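Local coordinates for protein exosome complex exonuclease RRP46 homolog (Oryza sativa Japonica Group, PDB 3HKM) that binds double-stranded DNA and single-stranded RNA, shows hydrolytic DNase and phosphorolytic RNase activity in vitro, and is a probable component of the exosome core, at residues G110-S114 against D154-E160. Sequence-based numbering, arbitrary orientation.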
loop_
_atom_site.group_PDB
_atom_site.type_symbol
_atom_site.label_atom_id
_atom_site.label_comp_id
_atom_site.label_asym_id
_atom_site.label_seq_id
_atom_site.Cartn_x
_atom_site.Cartn_y
_atom_site.Cartn_z
ATOM N N GLY A 110 10.635 4.554 -7.977
ATOM C CA GLY A 110 10.065 5.255 -9.110
ATOM C C GLY A 110 8.635 5.659 -8.811
ATOM O O GLY A 110 7.958 5.029 -7.997
ATOM N N ASN A 111 8.167 6.718 -9.458
ATOM C CA ASN A 111 6.802 7.167 -9.248
ATOM C C ASN A 111 6.112 7.494 -10.563
ATOM O O ASN A 111 6.271 8.590 -11.105
ATOM C CB ASN A 111 6.763 8.365 -8.295
ATOM C CG ASN A 111 5.350 8.825 -7.994
ATOM O OD1 ASN A 111 4.383 8.222 -8.445
ATOM N ND2 ASN A 111 5.226 9.899 -7.228
ATOM N N ASP A 112 5.362 6.520 -11.075
ATOM C CA ASP A 112 4.498 6.730 -12.228
ATOM C C ASP A 112 3.035 6.603 -11.822
ATOM O O ASP A 112 2.211 6.153 -12.614
ATOM C CB ASP A 112 4.794 5.718 -13.339
ATOM C CG ASP A 112 4.056 6.043 -14.621
ATOM O OD1 ASP A 112 3.924 5.166 -15.494
ATOM O OD2 ASP A 112 3.582 7.186 -14.745
ATOM N N GLY A 113 2.715 6.973 -10.586
ATOM C CA GLY A 113 1.330 6.987 -10.141
ATOM C C GLY A 113 0.951 5.848 -9.213
ATOM O O GLY A 113 1.658 4.843 -9.141
ATOM N N SER A 114 -0.183 6.014 -8.524
ATOM C CA SER A 114 -0.668 5.093 -7.488
ATOM C C SER A 114 0.434 4.700 -6.498
ATOM O O SER A 114 0.596 3.527 -6.167
ATOM C CB SER A 114 -1.318 3.853 -8.112
ATOM O OG SER A 114 -2.532 4.187 -8.754
ATOM N N ASP A 154 -5.996 1.790 -10.886
ATOM C CA ASP A 154 -4.539 1.881 -10.911
ATOM C C ASP A 154 -4.061 2.960 -11.880
ATOM O O ASP A 154 -3.438 2.676 -12.898
ATOM C CB ASP A 154 -3.942 0.529 -11.292
ATOM C CG ASP A 154 -2.483 0.387 -10.877
ATOM O OD1 ASP A 154 -2.041 1.073 -9.927
ATOM O OD2 ASP A 154 -1.786 -0.445 -11.498
ATOM N N THR A 155 -4.362 4.206 -11.548
ATOM C CA THR A 155 -3.979 5.336 -12.377
ATOM C C THR A 155 -2.475 5.546 -12.362
ATOM O O THR A 155 -1.804 5.247 -11.378
ATOM C CB THR A 155 -4.618 6.631 -11.861
ATOM O OG1 THR A 155 -4.361 6.745 -10.461
ATOM C CG2 THR A 155 -6.110 6.619 -12.098
ATOM N N ASN A 156 -1.957 6.087 -13.459
ATOM C CA ASN A 156 -0.559 6.473 -13.535
ATOM C C ASN A 156 -0.364 7.963 -13.242
ATOM O O ASN A 156 -1.278 8.630 -12.763
ATOM C CB ASN A 156 0.036 6.083 -14.893
ATOM C CG ASN A 156 -0.761 6.626 -16.063
ATOM O OD1 ASN A 156 -1.647 7.461 -15.895
ATOM N ND2 ASN A 156 -0.444 6.151 -17.263
ATOM N N LYS A 157 0.831 8.478 -13.513
ATOM C CA LYS A 157 1.148 9.875 -13.247
ATOM C C LYS A 157 0.384 10.781 -14.208
ATOM O O LYS A 157 -0.087 11.854 -13.829
ATOM C CB LYS A 157 2.656 10.090 -13.387
ATOM C CG LYS A 157 3.176 11.452 -12.951
ATOM C CD LYS A 157 4.683 11.521 -13.170
ATOM C CE LYS A 157 5.267 12.850 -12.718
ATOM N NZ LYS A 157 6.716 12.982 -13.084
ATOM N N ALA A 158 0.244 10.332 -15.449
ATOM C CA ALA A 158 -0.458 11.095 -16.479
ATOM C C ALA A 158 -1.957 11.238 -16.200
ATOM O O ALA A 158 -2.523 12.318 -16.367
ATOM C CB ALA A 158 -0.228 10.460 -17.852
ATOM N N GLU A 159 -2.590 10.142 -15.788
ATOM C CA GLU A 159 -4.020 10.125 -15.488
ATOM C C GLU A 159 -4.317 10.868 -14.196
ATOM O O GLU A 159 -5.446 11.307 -13.959
ATOM C CB GLU A 159 -4.525 8.680 -15.386
ATOM C CG GLU A 159 -4.551 7.931 -16.719
ATOM C CD GLU A 159 -4.620 6.417 -16.555
ATOM O OE1 GLU A 159 -4.458 5.925 -15.420
ATOM O OE2 GLU A 159 -4.826 5.713 -17.567
ATOM N N GLU A 160 -3.298 11.008 -13.357
ATOM C CA GLU A 160 -3.458 11.678 -12.071
ATOM C C GLU A 160 -3.429 13.207 -12.237
ATOM O O GLU A 160 -3.985 13.944 -11.416
ATOM C CB GLU A 160 -2.426 11.151 -11.052
ATOM C CG GLU A 160 -2.831 9.772 -10.475
ATOM C CD GLU A 160 -1.777 9.076 -9.600
ATOM O OE1 GLU A 160 -0.644 9.590 -9.430
ATOM O OE2 GLU A 160 -2.105 7.991 -9.073
HETATM O O HOH W 1 2.108 8.386 -16.885
#
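S114 is bonded to segment 154-160 through both its amide and its hydroxyl. Its backbone N reaches E160 OE2 at 2.8 Å with a nearly straight N-H (165°), meeting the carboxylate on the syn side, somewhat out of its plane. The E160 chain is extended beyond CG, which carries its carboxylate back across the turn to G113 and S114; OE1 comes to 3.3 Å from G113 CA. S114 OG donates to T155 O at 2.9 Å, in the carbonyl plane and on a lone pair. D154 OD1 lies alongside this hydroxyl, while D154 OD2 accepts from the backbone N of R15. In this RNase PH-family fold, the contact joins the loop between strand 100-110 and helix 115-130 to the turn and short helix of residues 154-160. That helix begins with a capping box: E159 N donates to N156 OD1 at 2.8 Å, and N156 N to E159 OE1. Next along, K157 N meets D112 OD2 at 3.3 Å, 49° above the carboxylate plane, and makes a weak, bent bond to D112 O, which R15 also engages. D112 turns its carboxylate toward the helix start with CG opposite the backbone N (chi1 -171°), and a water links OD2 to A158 N. N111 OD1 accepts from G113 N at 3.0 Å, an Asx turn; G113 CA lies 3.9 Å from N156 CA.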